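Local coordinates for DNA-damage inducible protein DDI1-like protein (Leishmania major, PDB 5YQ8), which acts as an aspartic endopeptidase of the DDI1 family, whose retroviral protease-like domain pairs with a second copy of itself, at the interface of chains A and B. Sequence-based numbering; all coordinates share one arbitrary frame. Chains: chain A/B, DNA-damage inducible protein DDI1-like protein.

The interface of chains A and B. Residues chain A 102-107; chain B 97, 102-104.
A:Ile104 and B:Ile104 face each other as a reciprocal antiparallel backbone pair, the core of a short intersubunit sheet formed by strand 103-105 of each chain. A:Ile104 N donates to B:Ile104 O at 3.0 Å in a nearly straight bond (175° at H). The return bond, B:Ile104 N to A:Ile104 O at 2.9 Å, is more bent, its donor tilted from the carbonyl plane. Beyond the strand end, A:Leu106 N donates to B:Met102 O over 3.2 Å, continuing the same antiparallel alignment two residues further along. A water binds B:Ile104 O at 2.6 Å and also reaches A:Met102 O, so that B:Ile104 O has both a direct and a water-mediated link to chain A.

Apolar contacts lie on both faces of this sheet. On one, the isoleucine side chains run side by side, pointing the same way, with their CD1 methyls 3.8 Å apart. On the same face the A:Leu106 side chain crosses that of B:Leu97, a residue of helix 94-99, at a slant, its CD1 packing tightly against B:Leu97 CB at 3.4 Å. On the opposite face the two Met103 side chains differ in rotamer: CG of B:Met103 is anti to its backbone N (chi1 178°), and the extended chain carries CE across to A:Met103 CB at 3.5 Å, whereas A:Met103 has CG beside its N. The methionine contact is thus locally asymmetric within a two-fold interface.

Within chain A, A:Lys107 N donates to the A:Asp105 carboxylate OD1, probably steadying the turn after the strand. Centred about 11 Å from the active-site A:Asp22, this strand pairing helps join the two retropepsin-like subunits, a dimeric arrangement that in this family brings together one catalytic aspartate from each chain.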
ATOM      1  N   MET A 102     -11.606   2.845   6.538  1.00 12.29           N
ATOM      2  CA  MET A 102     -11.707   3.203   5.142  1.00 12.88           C
ATOM      3  C   MET A 102     -11.798   1.966   4.264  1.00 12.36           C
ATOM      4  O   MET A 102     -11.538   0.852   4.685  1.00 11.99           O
ATOM      5  CB  MET A 102     -10.522   4.125   4.711  1.00 12.84           C
ATOM      6  CG  MET A 102     -10.524   5.451   5.429  1.00 13.32           C
ATOM      7  SD  MET A 102      -9.124   6.461   4.902  1.00 16.04           S
ATOM      8  CE  MET A 102      -8.979   7.682   6.218  1.00 15.63           C
ATOM      9  N   MET A 103     -12.169   2.212   3.012  1.00 12.84           N
ATOM     10  CA  MET A 103     -12.318   1.199   2.021  1.00 12.59           C
ATOM     11  C   MET A 103     -11.607   1.703   0.778  1.00 12.06           C
ATOM     12  O   MET A 103     -11.890   2.801   0.266  1.00 11.39           O
ATOM     13  CB  MET A 103     -13.798   0.899   1.772  1.00 14.47           C
ATOM     14  CG  MET A 103     -14.606   0.353   2.992  1.00 15.76           C
ATOM     15  SD  MET A 103     -16.432   0.498   2.948  1.00 19.57           S
ATOM     16  CE  MET A 103     -16.916   0.197   4.643  1.00 20.14           C
ATOM     17  N   ILE A 104     -10.701   0.865   0.259  1.00 11.14           N
ATOM     18  CA  ILE A 104      -9.911   1.182  -0.918  1.00 11.01           C
ATOM     19  C   ILE A 104     -10.518   0.351  -2.019  1.00 11.19           C
ATOM     20  O   ILE A 104     -10.182  -0.849  -2.199  1.00 10.40           O
ATOM     21  CB  ILE A 104      -8.436   0.861  -0.732  1.00 11.43           C
ATOM     22  CG1 ILE A 104      -7.867   1.595   0.494  1.00 11.53           C
ATOM     23  CG2 ILE A 104      -7.588   1.265  -1.939  1.00 11.62           C
ATOM     24  CD1 ILE A 104      -6.586   0.929   1.021  1.00 12.03           C
ATOM     25  N   ASP A 105     -11.462   0.986  -2.711  1.00 12.21           N
ATOM     26  CA  ASP A 105     -12.299   0.324  -3.702  1.00 13.35           C
ATOM     27  C   ASP A 105     -11.711   0.534  -5.099  1.00 13.13           C
ATOM     28  O   ASP A 105     -11.888   1.569  -5.682  1.00 13.34           O
ATOM     29  CB  ASP A 105     -13.728   0.845  -3.602  1.00 14.02           C
ATOM     30  CG  ASP A 105     -14.706   0.019  -4.391  1.00 15.87           C
ATOM     31  OD1 ASP A 105     -14.284  -0.848  -5.191  1.00 18.46           O
ATOM     32  OD2 ASP A 105     -15.933   0.230  -4.223  1.00 19.08           O
ATOM     33  N   LEU A 106     -11.021  -0.483  -5.610  1.00 12.72           N
ATOM     34  CA  LEU A 106     -10.408  -0.461  -6.936  1.00 12.57           C
ATOM     35  C   LEU A 106     -11.275  -1.084  -8.001  1.00 12.35           C
ATOM     36  O   LEU A 106     -10.791  -1.412  -9.094  1.00 12.25           O
ATOM     37  CB  LEU A 106      -9.073  -1.193  -6.955  1.00 12.38           C
ATOM     38  CG  LEU A 106      -8.072  -0.624  -5.995  1.00 12.62           C
ATOM     39  CD1 LEU A 106      -7.116  -1.725  -5.523  1.00 12.67           C
ATOM     40  CD2 LEU A 106      -7.382   0.556  -6.620  1.00 12.22           C
ATOM     41  N   LYS A 107     -12.538  -1.269  -7.689  1.00 12.69           N
ATOM     42  CA  LYS A 107     -13.500  -1.596  -8.714  1.00 12.66           C
ATOM     43  C   LYS A 107     -14.079  -0.289  -9.271  1.00 12.98           C
ATOM     44  O   LYS A 107     -14.127  -0.111 -10.467  1.00 13.99           O
ATOM     45  CB  LYS A 107     -14.552  -2.509  -8.111  1.00 12.35           C
ATOM     46  CG  LYS A 107     -15.665  -2.885  -9.052  1.00 12.55           C
ATOM     47  CD  LYS A 107     -16.624  -3.840  -8.350  1.00 12.44           C
ATOM     48  CE  LYS A 107     -17.939  -4.043  -9.125  1.00 12.60           C
ATOM     49  NZ  LYS A 107     -18.485  -5.434  -8.901  1.00 12.88           N
TER
ATOM     50  N   LEU B  97      -4.380  -5.814  -7.785  1.00 11.34           N
ATOM     51  CA  LEU B  97      -5.456  -5.217  -7.003  1.00 11.72           C
ATOM     52  C   LEU B  97      -6.394  -4.410  -7.879  1.00 12.67           C
ATOM     53  O   LEU B  97      -7.583  -4.373  -7.633  1.00 14.27           O
ATOM     54  CB  LEU B  97      -4.893  -4.310  -5.925  1.00 12.02           C
ATOM     55  CG  LEU B  97      -4.454  -4.900  -4.595  1.00 12.01           C
ATOM     56  CD1 LEU B  97      -3.905  -3.809  -3.692  1.00 12.23           C
ATOM     57  CD2 LEU B  97      -5.638  -5.551  -3.913  1.00 11.71           C
ATOM     58  N   MET B 102     -10.159  -5.441  -6.974  1.00 13.24           N
ATOM     59  CA  MET B 102     -10.261  -5.873  -5.581  1.00 12.48           C
ATOM     60  C   MET B 102     -10.547  -4.736  -4.666  1.00 12.51           C
ATOM     61  O   MET B 102     -10.301  -3.600  -5.045  1.00 14.21           O
ATOM     62  CB  MET B 102      -9.001  -6.526  -5.111  1.00 11.56           C
ATOM     63  CG  MET B 102      -8.590  -7.701  -5.912  1.00 10.25           C
ATOM     64  SD  MET B 102      -7.429  -8.575  -4.994  1.00  8.66           S
ATOM     65  CE  MET B 102      -6.950  -9.775  -6.262  1.00  8.87           C
ATOM     66  N   MET B 103     -11.118  -5.037  -3.504  1.00 11.82           N
ATOM     67  CA  MET B 103     -11.471  -4.005  -2.540  1.00 12.32           C
ATOM     68  C   MET B 103     -10.834  -4.300  -1.186  1.00 11.45           C
ATOM     69  O   MET B 103     -11.136  -5.272  -0.545  1.00  9.93           O
ATOM     70  CB  MET B 103     -12.997  -3.907  -2.445  1.00 13.78           C
ATOM     71  CG  MET B 103     -13.541  -2.926  -1.451  1.00 14.53           C
ATOM     72  SD  MET B 103     -15.372  -2.863  -1.357  1.00 17.43           S
ATOM     73  CE  MET B 103     -15.433  -1.626  -0.026  1.00 14.39           C
ATOM     74  N   ILE B 104      -9.951  -3.395  -0.770  1.00 11.30           N
ATOM     75  CA  ILE B 104      -9.299  -3.526   0.500  1.00 10.82           C
ATOM     76  C   ILE B 104     -10.289  -2.973   1.475  1.00 11.21           C
ATOM     77  O   ILE B 104     -10.460  -1.766   1.574  1.00 13.15           O
ATOM     78  CB  ILE B 104      -7.953  -2.800   0.574  1.00 10.24           C
ATOM     79  CG1 ILE B 104      -6.945  -3.309  -0.475  1.00  9.98           C
ATOM     80  CG2 ILE B 104      -7.342  -3.001   1.928  1.00 10.45           C
ATOM     81  CD1 ILE B 104      -5.856  -2.324  -0.868  1.00 10.04           C
TER
HETATM   82  O   HOH W   1      -9.393   0.051   3.111  1.00 22.28           O